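Local coordinates for protein 3-ketosteroid-delta4-5alpha-dehydrogenase (Rhodococcus jostii, PDB 4AT2) that probably uses its bound FAD to dehydrogenate 3-keto-5alpha-steroids, introducing the delta4 double bond during steroid catabolism, at residues L228-D231 with R235-G238; C99-S104 with D162-S167; A172-E177 with S340-Q345. All blocks are in the same frame, centred on the assembly; numbering follows the deposited sequence.

Contact 1: L228-D231 with R235-G238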
loop_
_atom_site.group_PDB
_atom_site.type_symbol
_atom_site.label_atom_id
_atom_site.label_comp_id
_atom_site.label_asym_id
_atom_site.label_seq_id
_atom_site.Cartn_x
_atom_site.Cartn_y
_atom_site.Cartn_z
ATOM N N LEU A 228 -1.548 -2.886 -27.507
ATOM C CA LEU A 228 -2.819 -2.459 -28.070
ATOM C C LEU A 228 -2.572 -1.688 -29.356
ATOM O O LEU A 228 -1.541 -1.031 -29.497
ATOM C CB LEU A 228 -3.563 -1.575 -27.072
ATOM C CG LEU A 228 -3.904 -2.300 -25.755
ATOM C CD1 LEU A 228 -4.313 -1.331 -24.656
ATOM C CD2 LEU A 228 -5.002 -3.334 -25.964
ATOM N N VAL A 229 -3.524 -1.777 -30.282
ATOM C CA VAL A 229 -3.495 -0.991 -31.502
ATOM C C VAL A 229 -4.529 0.124 -31.364
ATOM O O VAL A 229 -5.669 -0.133 -30.979
ATOM C CB VAL A 229 -3.844 -1.842 -32.738
ATOM C CG1 VAL A 229 -3.788 -0.992 -34.002
ATOM C CG2 VAL A 229 -2.896 -3.027 -32.853
ATOM N N THR A 230 -4.124 1.357 -31.663
ATOM C CA THR A 230 -5.038 2.497 -31.571
ATOM C C THR A 230 -5.150 3.228 -32.909
ATOM O O THR A 230 -4.199 3.243 -33.679
ATOM C CB THR A 230 -4.612 3.507 -30.476
ATOM O OG1 THR A 230 -3.281 3.973 -30.734
ATOM C CG2 THR A 230 -4.666 2.870 -29.096
ATOM N N ASP A 231 -6.307 3.824 -33.190
ATOM C CA ASP A 231 -6.406 4.703 -34.367
ATOM C C ASP A 231 -6.030 6.140 -33.982
ATOM O O ASP A 231 -5.622 6.389 -32.844
ATOM C CB ASP A 231 -7.780 4.605 -35.057
ATOM C CG ASP A 231 -8.923 5.141 -34.205
ATOM O OD1 ASP A 231 -8.697 5.927 -33.267
ATOM O OD2 ASP A 231 -10.074 4.777 -34.498
ATOM N N ARG A 235 -8.779 5.575 -30.054
ATOM C CA ARG A 235 -9.627 4.398 -29.851
ATOM C C ARG A 235 -8.813 3.102 -29.999
ATOM O O ARG A 235 -8.003 2.975 -30.920
ATOM C CB ARG A 235 -10.782 4.389 -30.863
ATOM C CG ARG A 235 -11.688 3.177 -30.718
ATOM C CD ARG A 235 -12.780 3.045 -31.769
ATOM N NE ARG A 235 -13.565 1.855 -31.434
ATOM C CZ ARG A 235 -14.579 1.840 -30.569
ATOM N NH1 ARG A 235 -14.996 2.958 -29.983
ATOM N NH2 ARG A 235 -15.195 0.703 -30.298
ATOM N N VAL A 236 -9.045 2.144 -29.104
ATOM C CA VAL A 236 -8.423 0.830 -29.218
ATOM C C VAL A 236 -9.202 0.049 -30.269
ATOM O O VAL A 236 -10.410 -0.154 -30.128
ATOM C CB VAL A 236 -8.416 0.081 -27.870
ATOM C CG1 VAL A 236 -7.924 -1.347 -28.041
ATOM C CG2 VAL A 236 -7.538 0.821 -26.869
ATOM N N VAL A 237 -8.503 -0.383 -31.319
ATOM C CA VAL A 237 -9.144 -1.010 -32.478
ATOM C C VAL A 237 -8.598 -2.413 -32.751
ATOM O O VAL A 237 -8.947 -3.046 -33.746
ATOM C CB VAL A 237 -8.995 -0.140 -33.749
ATOM C CG1 VAL A 237 -9.720 1.190 -33.567
ATOM C CG2 VAL A 237 -7.523 0.046 -34.102
ATOM N N GLY A 238 -7.742 -2.904 -31.858
ATOM C CA GLY A 238 -7.184 -4.251 -32.016
ATOM C C GLY A 238 -6.003 -4.472 -31.098
ATOM O O GLY A 238 -5.716 -3.635 -30.244
#
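Arg235 and Asp231 meet where the beta hairpin of strands 223-230 and 236-243 turns. Asp231 N bonds to Arg235 O (3.0 Å). A poorer bond returns from Arg235 N to Asp231 OD1 (3.2 Å), bent to 137° and arriving from above the carboxylate plane; OD1 also bonds to Thr233 OG1 within the turn. A chi1 of 67° sets Asp231 CG between its own backbone N and carbonyl carbon and turns the carboxylate back toward the Arg235 amide. With an alanine in place of Asp231, the Arg235 amide and the Thr233 hydroxyl would probably lose their carboxylate partner, leaving the turn freer to move. Val236 forms a non-hydrogen-bonded antiparallel pair with Thr230, their CG2 methyls 4.2 Å apart, while Val236 CG1 meets Leu228 CD2 at 4.1 Å. Val237 N gives a nearly straight bond to Val229 O (2.9 Å, 170°), and on the side-chain level Val237 CG2 lies 3.9 Å from Val229 CG1. Gly238 O accepts Val229 N at 2.9 Å. Since Val237 and Gly238 both face Val229, the pairing is a classic beta bulge. The hairpin sits between strands 30-31 and 246-252: Arg30 bonds to the backbone of both Leu228 and Thr230, Ala32 bonds to Thr230, Val237 bonds to Ala252, and Leu228 and Val236 both touch Leu471 of strand 471-473.

Contact 2: C99-S104 with D162-S167; sequences CGFDDS and DGLMYS
Cys99 and Phe101 meet Leu164 and Tyr166 in a small apolar contact, which buries 157 Å² between the loop that links helices 94-98 and 105-115 and, on the other side, strand 164-165 with the residue that follows it. That strand is an outermost one of a three-stranded antiparallel sheet. A Schellman motif ends the first helix at Gly100, whose positive phi turns the chain, and Ser104 is the N-cap of the next helix, its OG bonded to Asn107 N. The two loop side chains that make the contact therefore come from a loop defined at both ends. Leu164 CD2 is the shared point of contact: it lies 3.9 Å from Cys99 CB and 4.0 Å from Phe101 CD2. Leu164 CG is anti to the backbone N (chi1 -171°), which directs the branched end of the side chain toward the loop, where CD2 makes the contact and the leucine and phenylalanine run antiparallel alongside each other. Within the loop itself, Cys99 CB sits at the edge of the Phe101 ring, in its plane, and Phe150 adds a second ring whose plane is at about 50° to it. Tyr166 brings only the far end of its side chain near, and both it and Phe101 touch Pro183. The tyrosine meets the Phe101 ring at CE1, diagonally across from CD2, with Phe101 CE1 4.1 Å from Tyr166 OH and 4.4 Å from Tyr166 CE2.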
loop_
_atom_site.group_PDB
_atom_site.type_symbol
_atom_site.label_atom_id
_atom_site.label_comp_id
_atom_site.label_asym_id
_atom_site.label_seq_id
_atom_site.Cartn_x
_atom_site.Cartn_y
_atom_site.Cartn_z
ATOM N N CYS A 99 -30.430 -22.981 2.673
ATOM C CA CYS A 99 -29.626 -23.290 3.860
ATOM C C CYS A 99 -30.070 -22.505 5.096
ATOM O O CYS A 99 -29.520 -22.679 6.177
ATOM C CB CYS A 99 -28.134 -23.052 3.568
ATOM S SG CYS A 99 -27.474 -24.157 2.286
ATOM N N GLY A 100 -31.062 -21.636 4.925
ATOM C CA GLY A 100 -31.649 -20.922 6.051
ATOM C C GLY A 100 -30.839 -19.748 6.559
ATOM O O GLY A 100 -30.778 -19.510 7.762
ATOM N N PHE A 101 -30.222 -18.996 5.643
ATOM C CA PHE A 101 -29.456 -17.808 6.038
ATOM C C PHE A 101 -30.048 -16.581 5.391
ATOM O O PHE A 101 -30.055 -16.474 4.153
ATOM C CB PHE A 101 -27.964 -17.942 5.641
ATOM C CG PHE A 101 -27.227 -19.007 6.411
ATOM C CD1 PHE A 101 -26.645 -18.719 7.648
ATOM C CD2 PHE A 101 -27.133 -20.298 5.910
ATOM C CE1 PHE A 101 -25.960 -19.700 8.364
ATOM C CE2 PHE A 101 -26.453 -21.287 6.620
ATOM C CZ PHE A 101 -25.875 -20.988 7.848
ATOM N N ASP A 102 -30.547 -15.658 6.219
ATOM C CA ASP A 102 -30.996 -14.368 5.709
ATOM C C ASP A 102 -29.826 -13.492 5.278
ATOM O O ASP A 102 -28.729 -13.581 5.833
ATOM C CB ASP A 102 -31.828 -13.615 6.732
ATOM C CG ASP A 102 -32.719 -12.551 6.093
ATOM O OD1 ASP A 102 -33.186 -12.723 4.956
ATOM O OD2 ASP A 102 -32.979 -11.539 6.762
ATOM N N ASP A 103 -30.087 -12.653 4.280
ATOM C CA ASP A 103 -29.116 -11.689 3.774
ATOM C C ASP A 103 -29.841 -10.725 2.849
ATOM O O ASP A 103 -30.956 -11.004 2.387
ATOM C CB ASP A 103 -27.983 -12.403 3.004
ATOM C CG ASP A 103 -26.716 -11.570 2.893
ATOM O OD1 ASP A 103 -26.540 -10.586 3.664
ATOM O OD2 ASP A 103 -25.874 -11.921 2.026
ATOM N N SER A 104 -29.209 -9.581 2.607
ATOM C CA SER A 104 -29.759 -8.552 1.733
ATOM C C SER A 104 -28.599 -7.824 1.075
ATOM O O SER A 104 -27.479 -7.858 1.595
ATOM C CB SER A 104 -30.583 -7.545 2.543
ATOM O OG SER A 104 -29.746 -6.813 3.423
ATOM N N ASP A 162 -20.284 -29.539 -0.525
ATOM C CA ASP A 162 -21.243 -28.531 -0.066
ATOM C C ASP A 162 -21.106 -27.222 -0.828
ATOM O O ASP A 162 -20.021 -26.868 -1.306
ATOM C CB ASP A 162 -21.121 -28.317 1.438
ATOM C CG ASP A 162 -21.467 -29.567 2.211
ATOM O OD1 ASP A 162 -22.614 -30.051 2.082
ATOM O OD2 ASP A 162 -20.590 -30.091 2.916
ATOM N N GLY A 163 -22.223 -26.515 -0.964
ATOM C CA GLY A 163 -22.263 -25.326 -1.802
ATOM C C GLY A 163 -22.112 -23.993 -1.098
ATOM O O GLY A 163 -21.885 -22.978 -1.746
ATOM N N LEU A 164 -22.245 -23.974 0.227
ATOM C CA LEU A 164 -22.207 -22.698 0.948
ATOM C C LEU A 164 -21.344 -22.779 2.202
ATOM O O LEU A 164 -21.387 -23.772 2.938
ATOM C CB LEU A 164 -23.640 -22.230 1.284
ATOM C CG LEU A 164 -23.856 -20.822 1.860
ATOM C CD1 LEU A 164 -23.560 -19.738 0.831
ATOM C CD2 LEU A 164 -25.297 -20.700 2.338
ATOM N N MET A 165 -20.551 -21.735 2.428
ATOM C CA MET A 165 -19.625 -21.699 3.563
ATOM C C MET A 165 -19.279 -20.247 3.853
ATOM O O MET A 165 -19.235 -19.435 2.934
ATOM C CB MET A 165 -18.360 -22.489 3.201
ATOM C CG MET A 165 -17.364 -22.679 4.328
ATOM S SD MET A 165 -16.021 -23.762 3.778
ATOM C CE MET A 165 -14.827 -23.475 5.078
ATOM N N TYR A 166 -19.067 -19.915 5.126
ATOM C CA TYR A 166 -18.479 -18.617 5.469
ATOM C C TYR A 166 -17.089 -18.525 4.872
ATOM O O TYR A 166 -16.322 -19.489 4.919
ATOM C CB TYR A 166 -18.397 -18.407 6.987
ATOM C CG TYR A 166 -19.706 -17.960 7.602
ATOM C CD1 TYR A 166 -20.125 -16.627 7.497
ATOM C CD2 TYR A 166 -20.529 -18.866 8.285
ATOM C CE1 TYR A 166 -21.322 -16.202 8.063
ATOM C CE2 TYR A 166 -21.732 -18.450 8.852
ATOM C CZ TYR A 166 -22.120 -17.122 8.737
ATOM O OH TYR A 166 -23.316 -16.700 9.290
ATOM N N SER A 167 -16.755 -17.361 4.318
ATOM C CA SER A 167 -15.503 -17.241 3.559
ATOM C C SER A 167 -14.788 -15.896 3.734
ATOM O O SER A 167 -13.774 -15.645 3.071
ATOM C CB SER A 167 -15.764 -17.541 2.062
ATOM O OG SER A 167 -16.438 -16.470 1.414
#

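Contact 3: A172-E177 with S340-Q345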
loop_
_atom_site.group_PDB
_atom_site.type_symbol
_atom_site.label_atom_id
_atom_site.label_comp_id
_atom_site.label_asym_id
_atom_site.label_seq_id
_atom_site.Cartn_x
_atom_site.Cartn_y
_atom_site.Cartn_z
ATOM N N ALA A 172 -17.339 -13.546 12.611
ATOM C CA ALA A 172 -16.312 -13.329 13.634
ATOM C C ALA A 172 -16.088 -11.838 13.832
ATOM O O ALA A 172 -16.506 -11.028 13.003
ATOM C CB ALA A 172 -15.002 -14.033 13.265
ATOM N N ALA A 173 -15.463 -11.488 14.953
ATOM C CA ALA A 173 -15.127 -10.096 15.243
ATOM C C ALA A 173 -14.103 -9.596 14.227
ATOM O O ALA A 173 -13.272 -10.374 13.761
ATOM C CB ALA A 173 -14.565 -9.994 16.649
ATOM N N PRO A 174 -14.145 -8.300 13.869
ATOM C CA PRO A 174 -15.084 -7.275 14.328
ATOM C C PRO A 174 -16.384 -7.241 13.528
ATOM O O PRO A 174 -17.331 -6.574 13.937
ATOM C CB PRO A 174 -14.299 -5.980 14.084
ATOM C CG PRO A 174 -13.521 -6.281 12.830
ATOM C CD PRO A 174 -13.101 -7.724 12.986
ATOM N N PHE A 175 -16.435 -7.959 12.410
ATOM C CA PHE A 175 -17.505 -7.750 11.427
ATOM C C PHE A 175 -18.869 -8.243 11.859
ATOM O O PHE A 175 -19.880 -7.702 11.424
ATOM C CB PHE A 175 -17.094 -8.318 10.063
ATOM C CG PHE A 175 -15.780 -7.777 9.599
ATOM C CD1 PHE A 175 -15.626 -6.404 9.392
ATOM C CD2 PHE A 175 -14.677 -8.612 9.451
ATOM C CE1 PHE A 175 -14.397 -5.884 9.014
ATOM C CE2 PHE A 175 -13.445 -8.094 9.068
ATOM C CZ PHE A 175 -13.308 -6.726 8.857
ATOM N N ASN A 176 -18.892 -9.238 12.743
ATOM C CA ASN A 176 -20.162 -9.754 13.251
ATOM C C ASN A 176 -20.956 -8.768 14.119
ATOM O O ASN A 176 -22.118 -9.048 14.440
ATOM C CB ASN A 176 -19.971 -11.113 13.943
ATOM C CG ASN A 176 -19.092 -11.033 15.175
ATOM O OD1 ASN A 176 -18.537 -9.984 15.493
ATOM N ND2 ASN A 176 -18.973 -12.154 15.882
ATOM N N GLU A 177 -20.356 -7.623 14.473
ATOM C CA GLU A 177 -21.090 -6.545 15.162
ATOM C C GLU A 177 -21.368 -5.358 14.241
ATOM O O GLU A 177 -22.018 -4.383 14.654
ATOM C CB GLU A 177 -20.324 -6.049 16.389
ATOM C CG GLU A 177 -19.719 -7.145 17.250
ATOM C CD GLU A 177 -20.572 -7.573 18.430
ATOM O OE1 GLU A 177 -21.820 -7.470 18.371
ATOM O OE2 GLU A 177 -19.969 -8.051 19.425
ATOM N N SER A 340 -9.198 -17.404 7.897
ATOM C CA SER A 340 -7.750 -17.601 7.982
ATOM C C SER A 340 -6.952 -16.687 7.031
ATOM O O SER A 340 -5.784 -16.415 7.279
ATOM C CB SER A 340 -7.384 -19.085 7.887
ATOM O OG SER A 340 -7.711 -19.738 9.117
ATOM N N GLY A 341 -7.611 -16.181 5.979
ATOM C CA GLY A 341 -7.025 -15.138 5.128
ATOM C C GLY A 341 -6.819 -13.828 5.872
ATOM O O GLY A 341 -5.837 -13.128 5.645
ATOM N N ARG A 342 -7.764 -13.491 6.754
ATOM C CA ARG A 342 -7.639 -12.306 7.586
ATOM C C ARG A 342 -6.521 -12.530 8.596
ATOM O O ARG A 342 -5.712 -11.638 8.834
ATOM C CB ARG A 342 -8.968 -11.995 8.289
ATOM C CG ARG A 342 -8.911 -10.756 9.166
ATOM C CD ARG A 342 -10.306 -10.246 9.532
ATOM N NE ARG A 342 -10.162 -9.168 10.498
ATOM C CZ ARG A 342 -9.941 -7.896 10.181
ATOM N NH1 ARG A 342 -9.874 -7.515 8.908
ATOM N NH2 ARG A 342 -9.793 -7.002 11.152
ATOM N N ILE A 343 -6.450 -13.735 9.161
ATOM C CA ILE A 343 -5.310 -14.088 10.023
ATOM C C ILE A 343 -3.982 -13.883 9.276
ATOM O O ILE A 343 -3.027 -13.316 9.829
ATOM C CB ILE A 343 -5.432 -15.533 10.567
ATOM C CG1 ILE A 343 -6.627 -15.614 11.541
ATOM C CG2 ILE A 343 -4.134 -15.948 11.262
ATOM C CD1 ILE A 343 -6.961 -17.011 12.034
ATOM N N GLY A 344 -3.939 -14.323 8.020
ATOM C CA GLY A 344 -2.758 -14.152 7.162
ATOM C C GLY A 344 -2.387 -12.689 6.999
ATOM O O GLY A 344 -1.224 -12.314 7.193
ATOM N N GLN A 345 -3.367 -11.854 6.646
ATOM C CA GLN A 345 -3.107 -10.418 6.484
ATOM C C GLN A 345 -2.656 -9.788 7.797
ATOM O O GLN A 345 -1.710 -9.013 7.811
ATOM C CB GLN A 345 -4.350 -9.681 5.972
ATOM C CG GLN A 345 -4.621 -9.893 4.487
ATOM C CD GLN A 345 -5.564 -8.836 3.924
ATOM O OE1 GLN A 345 -6.305 -8.173 4.676
ATOM N NE2 GLN A 345 -5.538 -8.667 2.597
HETATM O O HOH W 1 -10.521 -10.112 13.049
#
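The edge of the Phe175 ring meets one face of the Arg342 guanidinium, with the two planes 78° apart. Phe175 CE2 lies 3.4 Å above the guanidinium plane, offset toward its rim, and Phe175 CZ is 3.5 Å from Arg342 NH1. Because NH1 lies near the plane of the ring and not above it, the geometry is not that of a cation-pi stack. The arginine gets there by an extended chain from CG to NE that starts with CG anti to the backbone N (chi1 -179°). A second van der Waals approach comes from Pro174, whose CD is 3.9 Å from Arg342 NH2. Pro174 also packs within its own segment, placing CG 3.8 Å above the centre of the Phe175 ring, while Phe111 meets that ring edge-to-face. These two residues belong to a compact turn: a cis peptide precedes Pro174, and a short 3-10 segment, 175-177, follows, with Glu177 N bonded to Pro174 O. Phe175 packs as well on helix 105-115, through Ala114 and Ala115. Arg342 comes from the first turn of helix 340-350, which begins right after Tyr339, a residue of the 4-androstene-3,17-dione pocket, and its side chain comes to about 10 Å from that steroid. The polar link is indirect. One water accepts from Arg342 NE at 2.7 Å and donates to Ala173 O at 2.9 Å. It lies at the edge of the guanidinium and in its plane, so the N-H of NE is used here while a face of the same group takes the phenylalanine.

From the N terminus, contact 2 comes first: residues 99-104 are rejoined by 162-167 after 57 residues, 30 of them helical, and the loop between helices 94-98 and 105-115 meets a sheet edge. Contact 3 then opens at residues 172-177 and closes only at 340-345, 162 residues on, tying the loop between strands 164-165 and 185-186 to helix 340-350. Nested inside that long loop is contact 1, which joins strands 223-230 and 236-243 across a three-residue turn. No two of the loops cross. Contacts 2 and 3 are neighbours, their centres 17 Å apart, whereas the centre of contact 1 lies 44 Å from each, on the opposite side of the chain's centre.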